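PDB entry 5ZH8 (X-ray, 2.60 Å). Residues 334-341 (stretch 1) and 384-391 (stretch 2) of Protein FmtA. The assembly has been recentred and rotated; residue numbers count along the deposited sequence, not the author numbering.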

# COMPACT_ATOMS: atom_id res chain seq x y z
N TYR A 334 -7.66 -14.26 -13.00
CA TYR A 334 -8.91 -14.64 -12.35
C TYR A 334 -10.08 -14.69 -13.33
O TYR A 334 -10.30 -13.74 -14.07
N ALA A 335 -10.81 -15.79 -13.32
CA ALA A 335 -12.13 -15.86 -13.93
C ALA A 335 -13.16 -15.77 -12.82
O ALA A 335 -13.26 -16.67 -12.00
N LYS A 336 -13.91 -14.67 -12.80
CA LYS A 336 -14.89 -14.42 -11.74
C LYS A 336 -16.32 -14.42 -12.30
O LYS A 336 -16.51 -14.52 -13.51
N PRO A 337 -17.33 -14.34 -11.42
CA PRO A 337 -18.72 -14.39 -11.88
C PRO A 337 -19.12 -13.31 -12.88
O PRO A 337 -19.79 -13.63 -13.87
N THR A 338 -18.73 -12.06 -12.65
CA THR A 338 -19.18 -10.96 -13.50
C THR A 338 -18.09 -10.44 -14.43
O THR A 338 -18.35 -9.56 -15.25
N LEU A 339 -16.88 -10.99 -14.31
CA LEU A 339 -15.70 -10.42 -14.97
C LEU A 339 -14.48 -11.31 -14.86
O LEU A 339 -14.43 -12.20 -14.01
N ASN A 340 -13.50 -11.07 -15.73
CA ASN A 340 -12.16 -11.64 -15.58
C ASN A 340 -11.23 -10.53 -15.11
O ASN A 340 -11.36 -9.38 -15.54
N ARG A 341 -10.28 -10.88 -14.25
CA ARG A 341 -9.45 -9.89 -13.59
C ARG A 341 -7.97 -10.25 -13.65
O ARG A 341 -7.59 -11.40 -13.43
N LYS A 384 -21.48 -0.13 -16.53
CA LYS A 384 -22.64 -0.95 -16.13
C LYS A 384 -22.51 -2.43 -16.53
O LYS A 384 -23.44 -3.03 -17.08
N GLN A 385 -21.34 -3.01 -16.23
CA GLN A 385 -21.04 -4.40 -16.57
C GLN A 385 -21.15 -5.36 -15.39
O GLN A 385 -20.67 -6.48 -15.45
N ASN A 386 -21.79 -4.91 -14.31
CA ASN A 386 -21.98 -5.77 -13.17
C ASN A 386 -23.13 -6.74 -13.49
O ASN A 386 -24.28 -6.49 -13.18
N LYS A 387 -22.79 -7.84 -14.15
CA LYS A 387 -23.79 -8.79 -14.60
C LYS A 387 -23.14 -10.14 -14.93
O LYS A 387 -21.94 -10.18 -15.20
N PRO A 388 -23.93 -11.23 -14.91
CA PRO A 388 -23.36 -12.56 -15.07
C PRO A 388 -22.46 -12.69 -16.28
O PRO A 388 -22.81 -12.20 -17.36
N TYR A 389 -21.31 -13.33 -16.10
CA TYR A 389 -20.34 -13.52 -17.17
C TYR A 389 -19.87 -14.97 -17.23
O TYR A 389 -20.02 -15.62 -18.25
N ASN A 390 -19.29 -15.45 -16.13
CA ASN A 390 -18.89 -16.85 -16.00
C ASN A 390 -19.79 -17.52 -14.98
O ASN A 390 -20.28 -16.87 -14.06
N THR A 391 -19.98 -18.83 -15.14
CA THR A 391 -20.86 -19.60 -14.28
C THR A 391 -20.08 -20.66 -13.52
O THR A 391 -19.49 -21.55 -14.12

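A tight turn leaves carbonyl oxygens without partners of their own, and a neighbouring loop can bind to it by supplying the missing donors. Residues 334-341 of FmtA illustrate the principle. The ends of two longer strands pair through Y334 and R341, the turn is closed by K336 N bonding L339 O at 2.8 Å, and the irregular segment 384-391 lies against it.

The polar contacts centre on N390, whose CA-to-CB bond points toward the turn. With chi1 in the m well (-59°), its amide ND2 donates to K336 O at 2.8 Å and to N340 OD1, also at 2.8 Å. One side-chain nitrogen thus ties a backbone carbonyl to a side chain across the turn, while N390 OD1 is satisfied elsewhere in the structure. N340 reaches this site from a sideways CA-to-CB bond, its m rotamer (-77°) bringing the end of the side chain nearer. Backbone donors complete the set: P337 O accepts from Y389 N at 2.7 Å and from N390 N at 2.9 Å, so successive amides converge on one oxygen. The CA-to-CB bond of P337 points away.

The van der Waals packing is mostly the work of Y389, whose CA-to-CB bond also points toward the turn, in the t rotamer (-176°). Its CB lies 3.5 Å from T338 C, and its CD2 is 3.8 Å from L339 CA, so the tyrosine packs against turn backbone while the CA-to-CB bond of L339 points away. N340 OD1 meets the ring edge, 3.6 Å from Y389 CE2. In a separate contact, A335 CB approaches N390 ND2 at 3.8 Å.

T338, sideways and in the p rotamer (64°), extends the packing: its CG2 lies 3.7 Å from OD1 of N386, a t rotamer (-173°) whose end comes nearer although its CA-to-CB bond points away. A CA-H...O contact, T338 CA to K387 O at 3.3 Å, supplements this packing.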

# COMPACT_ATOMS: atom_id res chain seq x y z
CB TYR A 334 -9.25 -13.64 -11.26
CG TYR A 334 -8.28 -13.63 -10.10
CD1 TYR A 334 -8.48 -14.47 -9.02
CD2 TYR A 334 -7.18 -12.78 -10.08
CE1 TYR A 334 -7.61 -14.48 -7.95
CE2 TYR A 334 -6.30 -12.78 -9.01
CZ TYR A 334 -6.52 -13.63 -7.95
OH TYR A 334 -5.66 -13.64 -6.88
CB ALA A 335 -12.29 -17.16 -14.70
CB LYS A 336 -14.57 -13.09 -11.05
CG LYS A 336 -13.15 -12.99 -10.52
CD LYS A 336 -12.90 -11.66 -9.83
CE LYS A 336 -11.96 -11.80 -8.65
NZ LYS A 336 -12.60 -12.53 -7.52
CB PRO A 337 -19.51 -14.24 -10.59
CG PRO A 337 -18.66 -14.91 -9.58
CD PRO A 337 -17.26 -14.51 -9.96
CB THR A 338 -19.66 -9.77 -12.66
OG1 THR A 338 -18.55 -9.25 -11.90
CG2 THR A 338 -20.75 -10.18 -11.72
CB LEU A 339 -15.38 -9.05 -14.36
CG LEU A 339 -15.15 -9.01 -12.84
CD1 LEU A 339 -13.71 -9.35 -12.46
CD2 LEU A 339 -15.53 -7.65 -12.27
CB ASN A 340 -11.64 -12.22 -16.90
CG ASN A 340 -12.26 -13.57 -17.24
OD1 ASN A 340 -13.27 -13.98 -16.65
ND2 ASN A 340 -11.65 -14.28 -18.19
CB ARG A 341 -9.90 -9.75 -12.14
CG ARG A 341 -8.96 -8.97 -11.24
CD ARG A 341 -9.55 -8.87 -9.84
NE ARG A 341 -8.78 -7.97 -8.98
CZ ARG A 341 -7.69 -8.32 -8.29
NH1 ARG A 341 -7.21 -9.56 -8.36
NH2 ARG A 341 -7.07 -7.43 -7.54
CB LYS A 384 -23.93 -0.35 -16.68
CG LYS A 384 -24.19 1.05 -16.16
CD LYS A 384 -25.45 1.65 -16.76
CE LYS A 384 -25.27 2.04 -18.22
NZ LYS A 384 -26.28 3.05 -18.67
CB GLN A 385 -19.64 -4.50 -17.17
CG GLN A 385 -19.49 -3.70 -18.45
CD GLN A 385 -20.43 -4.18 -19.53
OE1 GLN A 385 -20.28 -5.28 -20.05
NE2 GLN A 385 -21.42 -3.36 -19.86
CB ASN A 386 -22.28 -4.94 -11.92
CG ASN A 386 -22.33 -5.79 -10.66
OD1 ASN A 386 -21.69 -6.84 -10.58
ND2 ASN A 386 -23.10 -5.34 -9.67
CB LYS A 387 -24.52 -8.23 -15.82
CG LYS A 387 -23.61 -7.94 -17.00
CD LYS A 387 -24.29 -7.06 -18.04
CE LYS A 387 -23.49 -7.05 -19.33
NZ LYS A 387 -24.05 -6.11 -20.35
CB PRO A 388 -24.59 -13.45 -15.24
CG PRO A 388 -25.67 -12.72 -14.52
CD PRO A 388 -25.39 -11.28 -14.79
CB TYR A 389 -19.16 -12.56 -16.99
CG TYR A 389 -18.14 -12.61 -18.10
CD1 TYR A 389 -18.54 -12.58 -19.44
CD2 TYR A 389 -16.77 -12.69 -17.83
CE1 TYR A 389 -17.61 -12.64 -20.46
CE2 TYR A 389 -15.84 -12.75 -18.86
CZ TYR A 389 -16.27 -12.72 -20.16
OH TYR A 389 -15.36 -12.76 -21.18
CB ASN A 390 -17.43 -16.95 -15.53
CG ASN A 390 -16.46 -16.27 -16.47
OD1 ASN A 390 -16.57 -16.42 -17.69
ND2 ASN A 390 -15.51 -15.53 -15.92
CB THR A 391 -21.98 -20.28 -15.09
OG1 THR A 391 -22.67 -19.29 -15.87
CG2 THR A 391 -22.98 -20.96 -14.17